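Local coordinates for putative PAS/PAC sensor protein (Nakamurella multipartita DSM 44233, PDB 6HMJ) that senses blue light through a flavin-binding light-oxygen-voltage domain and binds RNA in translational regulation, probably through its ANTAR domain, at residues A[162-167]-A[357-362]; A[145-148]-A[153-156]. All coordinates share one frame; numbering follows the deposited sequence.

Interaction 1: residues A[162-167]-A[357-362]; sequences KWHSSQ and DQQLEQ
Gln362 descends on the pyrrole side of Trp163 from above the ring plane. Its CB stands 4.1 Å from Trp163 NE1, and CG moves in to 3.4 Å from the same nitrogen, both lying above its level. The chain bends at its second torsion, and CD brings it down toward the indole plane, which OE1 nearly reaches. There OE1 accepts the indole N-H, Trp163 NE1 to Gln362 OE1 measuring 2.5 Å; the bond is clearly bent, and so short a value is doubtful at this resolution. Amide and indole planes are 74° apart, so the two groups do not stack. At the other end of the amide, NE2 turns back to its own helix and gives a long bond to Gln358 O (3.3 Å), which also accepts Gln362 N; the two donors come from opposite faces of that carbonyl. Glutamine suits the place because one amide can accept from the indole and donate to the backbone. Trp163 has CG anti to the backbone N (chi1 171°), which carries the indole toward the partner helix; Gln167 CG covers one of its faces. Alongside, the buried His164 directs NE2 at Gln359 OE1, 2.9 Å away. This oxygen lies in the imidazole plane, though the donor is somewhat tilted from the carbonyl plane. Phe200 stacks on the imidazole. Two ring N-H groups, from consecutive residues, thus meet two glutamine oxygens spaced three residues apart. The short axes run 81° apart, 12.1 Å at closest approach, a gap spanned by two rings from one helix and two glutamines from the other. This nearly perpendicular crossing joins the ANTAR helix 154-167 to helix 351-372, which follows the LOV sheet in the position of a Jα helix.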
loop_
_atom_site.group_PDB
_atom_site.type_symbol
_atom_site.label_atom_id
_atom_site.label_comp_id
_atom_site.label_asym_id
_atom_site.label_seq_id
_atom_site.Cartn_x
_atom_site.Cartn_y
_atom_site.Cartn_z
ATOM N N LYS A 162 -11.093 4.728 7.161
ATOM C CA LYS A 162 -12.464 5.227 7.119
ATOM C C LYS A 162 -12.570 6.584 7.803
ATOM O O LYS A 162 -13.251 7.487 7.304
ATOM C CB LYS A 162 -13.414 4.225 7.777
ATOM C CG LYS A 162 -13.541 2.904 7.034
ATOM C CD LYS A 162 -14.755 2.106 7.498
ATOM C CE LYS A 162 -14.538 1.479 8.867
ATOM N NZ LYS A 162 -15.690 0.623 9.269
ATOM N N TRP A 163 -11.903 6.741 8.949
ATOM C CA TRP A 163 -11.924 8.013 9.663
ATOM C C TRP A 163 -11.368 9.135 8.797
ATOM O O TRP A 163 -11.995 10.192 8.650
ATOM C CB TRP A 163 -11.125 7.888 10.961
ATOM C CG TRP A 163 -10.902 9.191 11.663
ATOM C CD1 TRP A 163 -9.706 9.824 11.860
ATOM C CD2 TRP A 163 -11.900 10.023 12.264
ATOM N NE1 TRP A 163 -9.900 10.999 12.545
ATOM C CE2 TRP A 163 -11.238 11.144 12.805
ATOM C CE3 TRP A 163 -13.289 9.930 12.397
ATOM C CZ2 TRP A 163 -11.917 12.163 13.468
ATOM C CZ3 TRP A 163 -13.962 10.944 13.055
ATOM C CH2 TRP A 163 -13.277 12.044 13.582
ATOM N N HIS A 164 -10.191 8.920 8.205
ATOM C CA HIS A 164 -9.564 9.964 7.404
ATOM C C HIS A 164 -10.307 10.200 6.097
ATOM O O HIS A 164 -10.262 11.308 5.552
ATOM C CB HIS A 164 -8.104 9.603 7.136
ATOM C CG HIS A 164 -7.253 9.601 8.368
ATOM N ND1 HIS A 164 -7.321 10.598 9.316
ATOM C CD2 HIS A 164 -6.325 8.721 8.813
ATOM C CE1 HIS A 164 -6.466 10.337 10.289
ATOM N NE2 HIS A 164 -5.850 9.204 10.008
ATOM N N SER A 165 -10.990 9.177 5.577
ATOM C CA SER A 165 -11.882 9.392 4.443
ATOM C C SER A 165 -13.024 10.322 4.828
ATOM O O SER A 165 -13.381 11.233 4.074
ATOM C CB SER A 165 -12.423 8.055 3.944
ATOM O OG SER A 165 -11.365 7.206 3.537
ATOM N N SER A 166 -13.603 10.106 6.011
ATOM C CA SER A 166 -14.662 10.978 6.501
ATOM C C SER A 166 -14.154 12.401 6.704
ATOM O O SER A 166 -14.769 13.365 6.235
ATOM C CB SER A 166 -15.224 10.411 7.805
ATOM O OG SER A 166 -16.367 11.130 8.230
ATOM N N GLN A 167 -13.027 12.552 7.406
ATOM C CA GLN A 167 -12.547 13.885 7.757
ATOM C C GLN A 167 -12.190 14.706 6.524
ATOM O O GLN A 167 -12.353 15.931 6.529
ATOM C CB GLN A 167 -11.340 13.782 8.693
ATOM C CG GLN A 167 -11.656 13.184 10.058
ATOM C CD GLN A 167 -12.808 13.889 10.755
ATOM O OE1 GLN A 167 -13.973 13.542 10.557
ATOM N NE2 GLN A 167 -12.486 14.888 11.569
ATOM N N ASP A 357 0.584 7.513 18.875
ATOM C CA ASP A 357 -0.373 7.718 19.956
ATOM C C ASP A 357 -1.569 8.544 19.499
ATOM O O ASP A 357 -2.693 8.315 19.958
ATOM C CB ASP A 357 0.312 8.402 21.143
ATOM C CG ASP A 357 1.422 7.557 21.748
ATOM O OD1 ASP A 357 1.369 6.315 21.621
ATOM O OD2 ASP A 357 2.344 8.136 22.358
ATOM N N GLN A 358 -1.350 9.507 18.598
ATOM C CA GLN A 358 -2.442 10.372 18.166
ATOM C C GLN A 358 -3.426 9.622 17.277
ATOM O O GLN A 358 -4.642 9.796 17.408
ATOM C CB GLN A 358 -1.882 11.604 17.452
ATOM C CG GLN A 358 -1.341 12.658 18.406
ATOM C CD GLN A 358 -0.829 13.896 17.695
ATOM O OE1 GLN A 358 -0.343 13.825 16.567
ATOM N NE2 GLN A 358 -0.950 15.044 18.350
ATOM N N GLN A 359 -2.925 8.777 16.371
ATOM C CA GLN A 359 -3.824 7.929 15.594
ATOM C C GLN A 359 -4.602 6.999 16.518
ATOM O O GLN A 359 -5.823 6.855 16.392
ATOM C CB GLN A 359 -3.041 7.125 14.555
ATOM C CG GLN A 359 -2.238 7.967 13.572
ATOM C CD GLN A 359 -3.116 8.763 12.621
ATOM O OE1 GLN A 359 -4.253 8.383 12.339
ATOM N NE2 GLN A 359 -2.584 9.869 12.112
ATOM N N LEU A 360 -3.905 6.366 17.465
ATOM C CA LEU A 360 -4.580 5.527 18.449
ATOM C C LEU A 360 -5.602 6.333 19.235
ATOM O O LEU A 360 -6.657 5.809 19.611
ATOM C CB LEU A 360 -3.556 4.892 19.390
ATOM C CG LEU A 360 -2.642 3.812 18.800
ATOM C CD1 LEU A 360 -1.657 3.312 19.849
ATOM C CD2 LEU A 360 -3.442 2.653 18.241
ATOM N N GLU A 361 -5.304 7.607 19.500
ATOM C CA GLU A 361 -6.235 8.460 20.230
ATOM C C GLU A 361 -7.510 8.700 19.432
ATOM O O GLU A 361 -8.602 8.781 20.008
ATOM C CB GLU A 361 -5.551 9.787 20.563
ATOM C CG GLU A 361 -6.237 10.657 21.614
ATOM C CD GLU A 361 -6.779 9.881 22.794
ATOM O OE1 GLU A 361 -6.170 8.862 23.178
ATOM O OE2 GLU A 361 -7.827 10.296 23.335
ATOM N N GLN A 362 -7.398 8.803 18.107
ATOM C CA GLN A 362 -8.584 9.008 17.286
ATOM C C GLN A 362 -9.492 7.784 17.309
ATOM O O GLN A 362 -10.720 7.918 17.351
ATOM C CB GLN A 362 -8.172 9.355 15.855
ATOM C CG GLN A 362 -8.344 10.831 15.515
ATOM C CD GLN A 362 -7.316 11.329 14.519
ATOM O OE1 GLN A 362 -7.627 11.562 13.350
ATOM N NE2 GLN A 362 -6.081 11.503 14.979
#

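Interaction 2: residues A[145-148]-A[153-156]; sequences IVMA and DADQ
The thioether of Met147 lies against the first turn of the next helix, with SD 3.6 Å from Ala154 CB and equally near Ala154 CA. Farther back along the chain, CG rests 3.6 Å from Asp153 O, an ordinary van der Waals contact. Met147 CG sits beside its backbone N, and the chain runs extended as far as sulfur; a bend at the third torsion (chi3 66°) then brings CE to 3.7 Å from Ala154 N. A long, unbranched methionine can follow the backbone here, while the single methyl of alanine admits the sulfur close to the helix. Cut back to an alanine, Met147 would lose the sulfur and methyl that cover Ala154, which would probably open a gap between the two helices.

Behind this first shell, a capping box sets the course of the backbone. Asp153, the N-cap, uses OD1 to accept the amide of Gln156, with Gln156 N to Asp153 OD1 at 2.7 Å and nearly straight. The reciprocal bond runs from Asp153 N to Gln156 OE1 (3.1 Å), in the carbonyl plane and on a lone pair. The carboxylate meets an amide that the first helical turn leaves without a backbone acceptor, and the likely negative charge is favourable at this positive helix end.

Farther out, Val146 and Met147 pack on Ala157, and Val146 also reaches Leu161 and Met179. Gln141 of the second subunit touches both Met147 and Ala154. The sharp turn thus folds helix 154-167 back against the end of the long helix 114-149, beside helix 172-185 and at the dimer interface.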
loop_
_atom_site.group_PDB
_atom_site.type_symbol
_atom_site.label_atom_id
_atom_site.label_comp_id
_atom_site.label_asym_id
_atom_site.label_seq_id
_atom_site.Cartn_x
_atom_site.Cartn_y
_atom_site.Cartn_z
ATOM N N ILE A 145 -0.065 -0.505 4.613
ATOM C CA ILE A 145 0.847 0.596 4.906
ATOM C C ILE A 145 0.530 1.190 6.273
ATOM O O ILE A 145 1.427 1.435 7.088
ATOM C CB ILE A 145 0.775 1.661 3.797
ATOM C CG1 ILE A 145 1.421 1.131 2.516
ATOM C CG2 ILE A 145 1.456 2.943 4.246
ATOM C CD1 ILE A 145 1.243 2.035 1.312
ATOM N N VAL A 146 -0.754 1.439 6.539
ATOM C CA VAL A 146 -1.151 1.998 7.827
ATOM C C VAL A 146 -0.862 1.011 8.953
ATOM O O VAL A 146 -0.416 1.402 10.038
ATOM C CB VAL A 146 -2.637 2.401 7.792
ATOM C CG1 VAL A 146 -3.146 2.692 9.195
ATOM C CG2 VAL A 146 -2.834 3.612 6.886
ATOM N N MET A 147 -1.125 -0.278 8.720
ATOM C CA MET A 147 -0.888 -1.290 9.745
ATOM C C MET A 147 0.540 -1.221 10.272
ATOM O O MET A 147 0.766 -1.142 11.485
ATOM C CB MET A 147 -1.171 -2.683 9.178
ATOM C CG MET A 147 -2.641 -3.058 9.116
ATOM S SD MET A 147 -2.890 -4.712 8.444
ATOM C CE MET A 147 -2.146 -5.714 9.726
ATOM N N ALA A 148 1.522 -1.257 9.371
ATOM C CA ALA A 148 2.914 -1.328 9.791
ATOM C C ALA A 148 3.493 0.043 10.120
ATOM O O ALA A 148 4.327 0.154 11.025
ATOM C CB ALA A 148 3.747 -2.010 8.703
ATOM N N ASP A 153 -3.314 -3.077 14.121
ATOM C CA ASP A 153 -3.866 -4.241 13.442
ATOM C C ASP A 153 -4.707 -3.806 12.242
ATOM O O ASP A 153 -4.872 -2.615 11.958
ATOM C CB ASP A 153 -4.665 -5.099 14.424
ATOM C CG ASP A 153 -5.925 -4.419 14.923
ATOM O OD1 ASP A 153 -6.493 -3.572 14.203
ATOM O OD2 ASP A 153 -6.355 -4.745 16.050
ATOM N N ALA A 154 -5.261 -4.788 11.528
ATOM C CA ALA A 154 -5.934 -4.494 10.267
ATOM C C ALA A 154 -7.243 -3.746 10.486
ATOM O O ALA A 154 -7.567 -2.826 9.729
ATOM C CB ALA A 154 -6.184 -5.788 9.496
ATOM N N ASP A 155 -8.016 -4.131 11.504
ATOM C CA ASP A 155 -9.259 -3.422 11.789
ATOM C C ASP A 155 -8.988 -1.968 12.155
ATOM O O ASP A 155 -9.641 -1.053 11.640
ATOM C CB ASP A 155 -10.024 -4.129 12.906
ATOM C CG ASP A 155 -10.599 -5.461 12.465
ATOM O OD1 ASP A 155 -11.268 -5.503 11.407
ATOM O OD2 ASP A 155 -10.372 -6.468 13.167
ATOM N N GLN A 156 -8.018 -1.734 13.045
ATOM C CA GLN A 156 -7.646 -0.368 13.399
ATOM C C GLN A 156 -7.164 0.400 12.174
ATOM O O GLN A 156 -7.566 1.547 11.946
ATOM C CB GLN A 156 -6.567 -0.387 14.483
ATOM C CG GLN A 156 -7.021 -1.004 15.793
ATOM C CD GLN A 156 -5.891 -1.163 16.790
ATOM O OE1 GLN A 156 -4.771 -1.525 16.428
ATOM N NE2 GLN A 156 -6.182 -0.897 18.058
#

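Helix 154-167 serves both contacts: interaction 2 joins its N-terminal turn to the preceding long helix, and interaction 1 takes up its last turns with helix 351-372, some 190 residues on. Their centres are 12 Å apart and their nearest atoms about 4 Å, without touching. Interaction 2 closes before interaction 1 opens at 162-167; the chain then runs through the LOV domain before 357-362 completes it. One contact is apolar packing within the ANTAR region, next to the second subunit; the other is polar and joins that region to the helix that follows the LOV sheet. Both lie away from the flavin mononucleotide pocket.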